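Superantigen-like protein SSL10 (Staphylococcus aureus subsp. aureus, PDB 6LWT) probably binds the Fc region of human IgG, blocking C1q and classical complement activation, and probably inhibits plasma clotting by binding prothrombin. Local coordinates at residues Ile49-Phe63 with His83-Asn95. Sequence-based numbering, arbitrary orientation.
Sequences IKIQVLLPGNDKSKF and HDIFYTVGGVIQN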
ATOM      1  N   ILE A  49     -15.237 -11.079  10.984  1.00 28.86           N
ATOM      2  CA  ILE A  49     -14.889  -9.703  11.324  1.00 29.92           C
ATOM      3  C   ILE A  49     -15.612  -8.779  10.352  1.00 27.39           C
ATOM      4  O   ILE A  49     -15.555  -8.991   9.144  1.00 26.02           O
ATOM      5  CB  ILE A  49     -13.387  -9.426  11.171  1.00 32.29           C
ATOM      6  CG1 ILE A  49     -12.549 -10.391  12.012  1.00 33.20           C
ATOM      7  CG2 ILE A  49     -13.075  -7.996  11.597  1.00 32.47           C
ATOM      8  CD1 ILE A  49     -11.137 -10.519  11.477  1.00 33.05           C
ATOM      9  N   LYS A  50     -16.253  -7.750  10.887  1.00 26.68           N
ATOM     10  CA  LYS A  50     -16.963  -6.761  10.085  1.00 27.35           C
ATOM     11  C   LYS A  50     -15.972  -5.771   9.491  1.00 25.68           C
ATOM     12  O   LYS A  50     -15.333  -5.037  10.227  1.00 23.69           O
ATOM     13  CB  LYS A  50     -17.997  -6.018  10.937  1.00 28.13           C
ATOM     14  CG  LYS A  50     -19.112  -6.924  11.428  1.00 29.81           C
ATOM     15  CD  LYS A  50     -20.178  -6.163  12.210  1.00 31.46           C
ATOM     16  CE  LYS A  50     -19.640  -5.621  13.516  1.00 32.86           C
ATOM     17  NZ  LYS A  50     -20.763  -5.197  14.403  1.00 34.78           N
ATOM     18  N   ILE A  51     -15.870  -5.761   8.158  1.00 24.73           N
ATOM     19  CA  ILE A  51     -14.951  -4.889   7.430  1.00 23.43           C
ATOM     20  C   ILE A  51     -15.738  -3.898   6.569  1.00 22.16           C
ATOM     21  O   ILE A  51     -16.605  -4.313   5.800  1.00 21.66           O
ATOM     22  CB  ILE A  51     -14.045  -5.699   6.479  1.00 24.60           C
ATOM     23  CG1 ILE A  51     -13.421  -6.911   7.173  1.00 26.57           C
ATOM     24  CG2 ILE A  51     -12.968  -4.795   5.873  1.00 25.19           C
ATOM     25  CD1 ILE A  51     -12.552  -6.579   8.350  1.00 26.90           C
ATOM     26  N   GLN A  52     -15.446  -2.614   6.731  1.00 20.74           N
ATOM     27  CA  GLN A  52     -15.945  -1.565   5.866  1.00 20.96           C
ATOM     28  C   GLN A  52     -14.780  -0.903   5.128  1.00 20.08           C
ATOM     29  O   GLN A  52     -13.821  -0.405   5.745  1.00 19.17           O
ATOM     30  CB  GLN A  52     -16.721  -0.512   6.669  1.00 21.36           C
ATOM     31  CG  GLN A  52     -17.196   0.676   5.831  1.00 22.71           C
ATOM     32  CD  GLN A  52     -18.339   1.453   6.479  1.00 23.20           C
ATOM     33  OE1 GLN A  52     -19.300   0.863   6.959  1.00 23.80           O
ATOM     34  NE2 GLN A  52     -18.240   2.776   6.476  1.00 23.65           N
ATOM     35  N   VAL A  53     -14.882  -0.887   3.802  1.00 20.01           N
ATOM     36  CA  VAL A  53     -13.870  -0.324   2.928  1.00 20.68           C
ATOM     37  C   VAL A  53     -14.425   0.975   2.349  1.00 22.16           C
ATOM     38  O   VAL A  53     -15.503   0.951   1.742  1.00 23.33           O
ATOM     39  CB  VAL A  53     -13.562  -1.265   1.740  1.00 20.62           C
ATOM     40  CG1 VAL A  53     -12.405  -0.714   0.909  1.00 21.76           C
ATOM     41  CG2 VAL A  53     -13.312  -2.692   2.231  1.00 20.47           C
ATOM     42  N   LEU A  54     -13.703   2.075   2.555  1.00 22.39           N
ATOM     43  CA  LEU A  54     -13.949   3.338   1.882  1.00 23.24           C
ATOM     44  C   LEU A  54     -13.351   3.288   0.485  1.00 24.55           C
ATOM     45  O   LEU A  54     -12.153   2.994   0.327  1.00 24.39           O
ATOM     46  CB  LEU A  54     -13.343   4.492   2.671  1.00 24.37           C
ATOM     47  CG  LEU A  54     -13.431   5.902   2.056  1.00 26.19           C
ATOM     48  CD1 LEU A  54     -14.864   6.404   2.029  1.00 27.70           C
ATOM     49  CD2 LEU A  54     -12.546   6.867   2.820  1.00 28.31           C
ATOM     50  N   LEU A  55     -14.184   3.559  -0.517  1.00 24.22           N
ATOM     51  CA  LEU A  55     -13.749   3.666  -1.898  1.00 26.59           C
ATOM     52  C   LEU A  55     -13.374   5.138  -2.176  1.00 27.20           C
ATOM     53  O   LEU A  55     -14.257   5.987  -2.197  1.00 26.03           O
ATOM     54  CB  LEU A  55     -14.858   3.193  -2.842  1.00 26.91           C
ATOM     55  CG  LEU A  55     -15.367   1.765  -2.644  1.00 27.01           C
ATOM     56  CD1 LEU A  55     -16.584   1.499  -3.522  1.00 28.59           C
ATOM     57  CD2 LEU A  55     -14.283   0.731  -2.935  1.00 28.54           C
ATOM     58  N   PRO A  56     -12.069   5.447  -2.374  1.00 28.56           N
ATOM     59  CA  PRO A  56     -11.642   6.821  -2.727  1.00 30.64           C
ATOM     60  C   PRO A  56     -12.349   7.376  -3.974  1.00 32.00           C
ATOM     61  O   PRO A  56     -12.674   6.606  -4.887  1.00 31.21           O
ATOM     62  CB  PRO A  56     -10.146   6.670  -3.033  1.00 31.42           C
ATOM     63  CG  PRO A  56      -9.723   5.394  -2.383  1.00 30.55           C
ATOM     64  CD  PRO A  56     -10.924   4.513  -2.298  1.00 29.63           C
ATOM     65  N   GLY A  57     -12.572   8.692  -4.005  1.00 33.43           N
ATOM     66  CA  GLY A  57     -13.341   9.339  -5.085  1.00 35.33           C
ATOM     67  C   GLY A  57     -12.843   9.013  -6.486  1.00 37.90           C
ATOM     68  O   GLY A  57     -13.644   8.876  -7.416  1.00 36.78           O
ATOM     69  N   ASN A  58     -11.521   8.877  -6.625  1.00 39.92           N
ATOM     70  CA  ASN A  58     -10.870   8.519  -7.902  1.00 42.50           C
ATOM     71  C   ASN A  58     -11.285   7.177  -8.516  1.00 46.02           C
ATOM     72  O   ASN A  58     -11.153   6.999  -9.734  1.00 47.96           O
ATOM     73  CB  ASN A  58      -9.332   8.532  -7.755  1.00 43.06           C
ATOM     74  CG  ASN A  58      -8.750   9.944  -7.705  1.00 43.28           C
ATOM     75  OD1 ASN A  58      -9.190  10.825  -8.434  1.00 44.31           O
ATOM     76  ND2 ASN A  58      -7.737  10.155  -6.858  1.00 43.54           N
ATOM     77  N   ASP A  59     -11.774   6.248  -7.689  1.00 45.10           N
ATOM     78  CA  ASP A  59     -12.066   4.875  -8.126  1.00 49.82           C
ATOM     79  C   ASP A  59     -13.556   4.564  -8.334  1.00 47.55           C
ATOM     80  O   ASP A  59     -13.910   3.397  -8.568  1.00 46.34           O
ATOM     81  CB  ASP A  59     -11.464   3.901  -7.118  1.00 51.91           C
ATOM     82  CG  ASP A  59     -10.072   4.306  -6.707  1.00 56.96           C
ATOM     83  OD1 ASP A  59      -9.159   4.259  -7.566  1.00 59.43           O
ATOM     84  OD2 ASP A  59      -9.905   4.713  -5.537  1.00 60.96           O
ATOM     85  N   LYS A  60     -14.413   5.590  -8.265  1.00 48.74           N
ATOM     86  CA  LYS A  60     -15.876   5.408  -8.386  1.00 50.33           C
ATOM     87  C   LYS A  60     -16.318   4.674  -9.653  1.00 47.06           C
ATOM     88  O   LYS A  60     -17.229   3.843  -9.604  1.00 43.30           O
ATOM     89  CB  LYS A  60     -16.618   6.748  -8.273  1.00 54.56           C
ATOM     90  CG  LYS A  60     -16.296   7.794  -9.344  1.00 57.78           C
ATOM     91  CD  LYS A  60     -17.115   9.067  -9.134  1.00 62.07           C
ATOM     92  CE  LYS A  60     -16.632   9.915  -7.955  1.00 63.07           C
ATOM     93  NZ  LYS A  60     -15.502  10.819  -8.312  1.00 63.49           N
ATOM     94  N   SER A  61     -15.655   4.974 -10.769  1.00 48.27           N
ATOM     95  CA  SER A  61     -15.976   4.365 -12.069  1.00 49.25           C
ATOM     96  C   SER A  61     -15.843   2.843 -12.112  1.00 49.34           C
ATOM     97  O   SER A  61     -16.528   2.185 -12.901  1.00 48.34           O
ATOM     98  CB  SER A  61     -15.109   4.967 -13.175  1.00 50.48           C
ATOM     99  OG  SER A  61     -15.642   6.202 -13.585  1.00 56.12           O
ATOM    100  N   LYS A  62     -14.951   2.284 -11.296  1.00 45.26           N
ATOM    101  CA  LYS A  62     -14.787   0.827 -11.243  1.00 45.73           C
ATOM    102  C   LYS A  62     -15.911   0.138 -10.462  1.00 43.93           C
ATOM    103  O   LYS A  62     -16.228  -1.034 -10.728  1.00 44.99           O
ATOM    104  CB  LYS A  62     -13.420   0.466 -10.653  1.00 43.89           C
ATOM    105  CG  LYS A  62     -12.267   0.865 -11.566  1.00 44.75           C
ATOM    106  CD  LYS A  62     -10.905   0.561 -10.956  1.00 45.85           C
ATOM    107  CE  LYS A  62     -10.604   1.503  -9.796  1.00 46.61           C
ATOM    108  NZ  LYS A  62      -9.196   1.401  -9.339  1.00 46.12           N
ATOM    109  N   PHE A  63     -16.501   0.861  -9.508  1.00 42.82           N
ATOM    110  CA  PHE A  63     -17.506   0.314  -8.600  1.00 43.92           C
ATOM    111  C   PHE A  63     -18.886   0.942  -8.846  1.00 46.04           C
ATOM    112  O   PHE A  63     -19.324   1.801  -8.106  1.00 45.33           O
ATOM    113  CB  PHE A  63     -17.035   0.488  -7.141  1.00 42.86           C
ATOM    114  CG  PHE A  63     -15.717  -0.189  -6.863  1.00 40.70           C
ATOM    115  CD1 PHE A  63     -15.658  -1.556  -6.625  1.00 39.99           C
ATOM    116  CD2 PHE A  63     -14.530   0.528  -6.900  1.00 41.37           C
ATOM    117  CE1 PHE A  63     -14.446  -2.191  -6.410  1.00 38.56           C
ATOM    118  CE2 PHE A  63     -13.314  -0.101  -6.676  1.00 38.40           C
ATOM    119  CZ  PHE A  63     -13.271  -1.464  -6.443  1.00 37.19           C
ATOM    120  N   HIS A  83     -18.824  -0.732  17.624  1.00 35.45           N
ATOM    121  CA  HIS A  83     -19.575  -1.883  17.140  1.00 35.44           C
ATOM    122  C   HIS A  83     -18.685  -2.983  16.569  1.00 32.83           C
ATOM    123  O   HIS A  83     -19.198  -3.922  15.990  1.00 32.14           O
ATOM    124  CB  HIS A  83     -20.590  -1.431  16.096  1.00 37.48           C
ATOM    125  CG  HIS A  83     -21.366  -0.224  16.508  1.00 39.21           C
ATOM    126  ND1 HIS A  83     -22.466  -0.296  17.336  1.00 43.04           N
ATOM    127  CD2 HIS A  83     -21.178   1.090  16.243  1.00 41.28           C
ATOM    128  CE1 HIS A  83     -22.934   0.921  17.546  1.00 40.19           C
ATOM    129  NE2 HIS A  83     -22.171   1.780  16.894  1.00 42.10           N
ATOM    130  N   ASP A  84     -17.368  -2.873  16.750  1.00 32.47           N
ATOM    131  CA  ASP A  84     -16.382  -3.799  16.180  1.00 32.58           C
ATOM    132  C   ASP A  84     -16.435  -3.853  14.642  1.00 29.01           C
ATOM    133  O   ASP A  84     -16.263  -4.906  14.027  1.00 26.78           O
ATOM    134  CB  ASP A  84     -16.497  -5.177  16.833  1.00 35.24           C
ATOM    135  CG  ASP A  84     -16.253  -5.111  18.338  1.00 39.15           C
ATOM    136  OD1 ASP A  84     -15.128  -4.732  18.737  1.00 43.43           O
ATOM    137  OD2 ASP A  84     -17.192  -5.398  19.107  1.00 41.82           O
ATOM    138  N   ILE A  85     -16.684  -2.697  14.039  1.00 27.43           N
ATOM    139  CA  ILE A  85     -16.502  -2.534  12.595  1.00 26.50           C
ATOM    140  C   ILE A  85     -15.050  -2.081  12.399  1.00 23.98           C
ATOM    141  O   ILE A  85     -14.596  -1.148  13.046  1.00 22.96           O
ATOM    142  CB  ILE A  85     -17.504  -1.533  11.990  1.00 25.41           C
ATOM    143  CG1 ILE A  85     -18.935  -2.090  12.131  1.00 25.50           C
ATOM    144  CG2 ILE A  85     -17.183  -1.295  10.509  1.00 25.48           C
ATOM    145  CD1 ILE A  85     -20.043  -1.096  11.825  1.00 25.35           C
ATOM    146  N   PHE A  86     -14.339  -2.756  11.502  1.00 23.32           N
ATOM    147  CA  PHE A  86     -12.935  -2.452  11.220  1.00 22.45           C
ATOM    148  C   PHE A  86     -12.895  -1.712   9.885  1.00 21.90           C
ATOM    149  O   PHE A  86     -13.407  -2.225   8.901  1.00 22.50           O
ATOM    150  CB  PHE A  86     -12.134  -3.746  11.160  1.00 24.33           C
ATOM    151  CG  PHE A  86     -11.973  -4.421  12.495  1.00 27.13           C
ATOM    152  CD1 PHE A  86     -13.005  -5.172  13.047  1.00 29.62           C
ATOM    153  CD2 PHE A  86     -10.793  -4.284  13.215  1.00 30.81           C
ATOM    154  CE1 PHE A  86     -12.856  -5.796  14.276  1.00 31.16           C
ATOM    155  CE2 PHE A  86     -10.635  -4.902  14.450  1.00 31.70           C
ATOM    156  CZ  PHE A  86     -11.676  -5.655  14.980  1.00 32.48           C
ATOM    157  N   TYR A  87     -12.298  -0.518   9.864  1.00 21.12           N
ATOM    158  CA  TYR A  87     -12.342   0.357   8.691  1.00 22.75           C
ATOM    159  C   TYR A  87     -11.015   0.342   7.950  1.00 21.02           C
ATOM    160  O   TYR A  87      -9.947   0.429   8.568  1.00 20.71           O
ATOM    161  CB  TYR A  87     -12.680   1.802   9.066  1.00 22.62           C
ATOM    162  CG  TYR A  87     -14.049   1.940   9.659  1.00 26.04           C
ATOM    163  CD1 TYR A  87     -14.282   1.615  11.000  1.00 27.22           C
ATOM    164  CD2 TYR A  87     -15.126   2.356   8.889  1.00 26.96           C
ATOM    165  CE1 TYR A  87     -15.546   1.711  11.548  1.00 26.99           C
ATOM    166  CE2 TYR A  87     -16.396   2.466   9.437  1.00 28.01           C
ATOM    167  CZ  TYR A  87     -16.605   2.139  10.761  1.00 28.52           C
ATOM    168  OH  TYR A  87     -17.886   2.242  11.296  1.00 29.27           O
ATOM    169  N   THR A  88     -11.107   0.296   6.626  1.00 19.84           N
ATOM    170  CA  THR A  88      -9.923   0.329   5.756  1.00 20.04           C
ATOM    171  C   THR A  88     -10.261   1.228   4.557  1.00 20.39           C
ATOM    172  O   THR A  88     -11.441   1.527   4.301  1.00 18.29           O
ATOM    173  CB  THR A  88      -9.496  -1.105   5.357  1.00 20.24           C
ATOM    174  OG1 THR A  88      -8.269  -1.095   4.597  1.00 20.22           O
ATOM    175  CG2 THR A  88     -10.592  -1.818   4.585  1.00 20.42           C
ATOM    176  N   VAL A  89      -9.234   1.669   3.829  1.00 20.05           N
ATOM    177  CA  VAL A  89      -9.428   2.583   2.698  1.00 18.94           C
ATOM    178  C   VAL A  89      -8.798   1.970   1.444  1.00 19.35           C
ATOM    179  O   VAL A  89      -7.635   1.604   1.456  1.00 16.81           O
ATOM    180  CB  VAL A  89      -8.805   3.960   2.970  1.00 19.38           C
ATOM    181  CG1 VAL A  89      -8.987   4.896   1.775  1.00 20.11           C
ATOM    182  CG2 VAL A  89      -9.383   4.617   4.236  1.00 21.09           C
ATOM    183  N   GLY A  90      -9.568   1.905   0.364  1.00 18.41           N
ATOM    184  CA  GLY A  90      -9.079   1.412  -0.936  1.00 18.88           C
ATOM    185  C   GLY A  90      -8.632  -0.026  -0.890  1.00 18.18           C
ATOM    186  O   GLY A  90      -9.186  -0.839  -0.166  1.00 18.48           O
ATOM    187  N   GLY A  91      -7.586  -0.336  -1.644  1.00 18.28           N
ATOM    188  CA  GLY A  91      -6.977  -1.652  -1.562  1.00 18.33           C
ATOM    189  C   GLY A  91      -7.759  -2.766  -2.228  1.00 18.36           C
ATOM    190  O   GLY A  91      -7.489  -3.905  -1.944  1.00 19.19           O
ATOM    191  N   VAL A  92      -8.700  -2.442  -3.124  1.00 18.23           N
ATOM    192  CA  VAL A  92      -9.591  -3.427  -3.745  1.00 20.71           C
ATOM    193  C   VAL A  92      -9.268  -3.593  -5.228  1.00 20.11           C
ATOM    194  O   VAL A  92      -9.204  -2.603  -5.951  1.00 21.35           O
ATOM    195  CB  VAL A  92     -11.075  -3.006  -3.649  1.00 20.20           C
ATOM    196  CG1 VAL A  92     -11.982  -4.084  -4.220  1.00 21.74           C
ATOM    197  CG2 VAL A  92     -11.460  -2.702  -2.205  1.00 21.73           C
ATOM    198  N   ILE A  93      -9.102  -4.839  -5.650  1.00 22.17           N
ATOM    199  CA  ILE A  93      -8.947  -5.217  -7.061  1.00 23.33           C
ATOM    200  C   ILE A  93     -10.004  -6.266  -7.435  1.00 25.18           C
ATOM    201  O   ILE A  93     -10.156  -7.286  -6.746  1.00 26.48           O
ATOM    202  CB  ILE A  93      -7.544  -5.802  -7.346  1.00 24.12           C
ATOM    203  CG1 ILE A  93      -6.463  -4.757  -7.072  1.00 25.04           C
ATOM    204  CG2 ILE A  93      -7.463  -6.296  -8.797  1.00 25.63           C
ATOM    205  CD1 ILE A  93      -5.059  -5.339  -6.908  1.00 25.04           C
ATOM    206  N   GLN A  94     -10.714  -6.031  -8.537  1.00 27.39           N
ATOM    207  CA  GLN A  94     -11.829  -6.904  -8.932  1.00 31.63           C
ATOM    208  C   GLN A  94     -11.408  -8.223  -9.562  1.00 36.98           C
ATOM    209  O   GLN A  94     -12.026  -9.247  -9.286  1.00 42.50           O
ATOM    210  CB  GLN A  94     -12.819  -6.156  -9.821  1.00 34.62           C
ATOM    211  CG  GLN A  94     -13.547  -5.075  -9.026  1.00 37.00           C
ATOM    212  CD  GLN A  94     -14.456  -4.176  -9.852  1.00 39.60           C
ATOM    213  OE1 GLN A  94     -14.229  -2.970  -9.939  1.00 42.18           O
ATOM    214  NE2 GLN A  94     -15.504  -4.751 -10.431  1.00 40.91           N
ATOM    215  N   ASN A  95     -10.381  -8.238 -10.396  1.00 38.09           N
ATOM    216  CA  ASN A  95      -9.978  -9.523 -10.995  1.00 44.46           C
ATOM    217  C   ASN A  95      -8.499  -9.724 -10.883  1.00 42.27           C
ATOM    218  O   ASN A  95      -7.749  -9.423 -11.807  1.00 45.89           O
ATOM    219  CB  ASN A  95     -10.444  -9.635 -12.449  1.00 45.36           C
ATOM    220  CG  ASN A  95     -11.933  -9.906 -12.554  1.00 48.93           C
ATOM    221  OD1 ASN A  95     -12.441 -10.865 -11.960  1.00 51.46           O
ATOM    222  ND2 ASN A  95     -12.645  -9.065 -13.301  1.00 48.93           N
TER
HETATM  223  O   HOH W   1     -16.245  -7.517  13.796  1.00 29.56           O
HETATM  224  O   HOH W   2      -9.870  -1.200  -8.387  1.00 37.09           O
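Five backbone hydrogen bonds join K50, Q52 and L54 to F86, T88 and G90, from F86 N-K50 O to G90 N-L54 O (both 2.8 Å). N-H...O angles of at least 161° and strand axes 26° apart identify a regular parallel pairing. The K50 chain, bent at chi3, brings NZ 2.6 Å from H83 O, in the carbonyl plane, while a water bridges K50 N and D84 O.

Side chains divide between two faces. With I51, F86 and T88, V53 lines one: its CG2 runs beside T88 CG2 (3.7 Å), and its CG1 meets V92 CG2 at 3.8 Å. V92 CG1 carries this packing past the G90-G91 break to F63 CZ (3.7 Å), beyond strand 49-54. On the opposite face L54 CD2 lies beside V89 CG2 (4.1 Å), and Q52, extended, lies alongside Y87; NE2 sits at the ring edge, 3.5 Å from CE2, the amide plane turned 74° from the ring. R43 binds Q52 OE1, and D81 the Y87 hydroxyl.

Parallel pairing of the third (49-54) and fifth (85-93) strands is characteristic of the OB barrel; strand 41-46 flanks the former and 71-76 the latter, both antiparallel, and F44 and F75 pack against the V53 face.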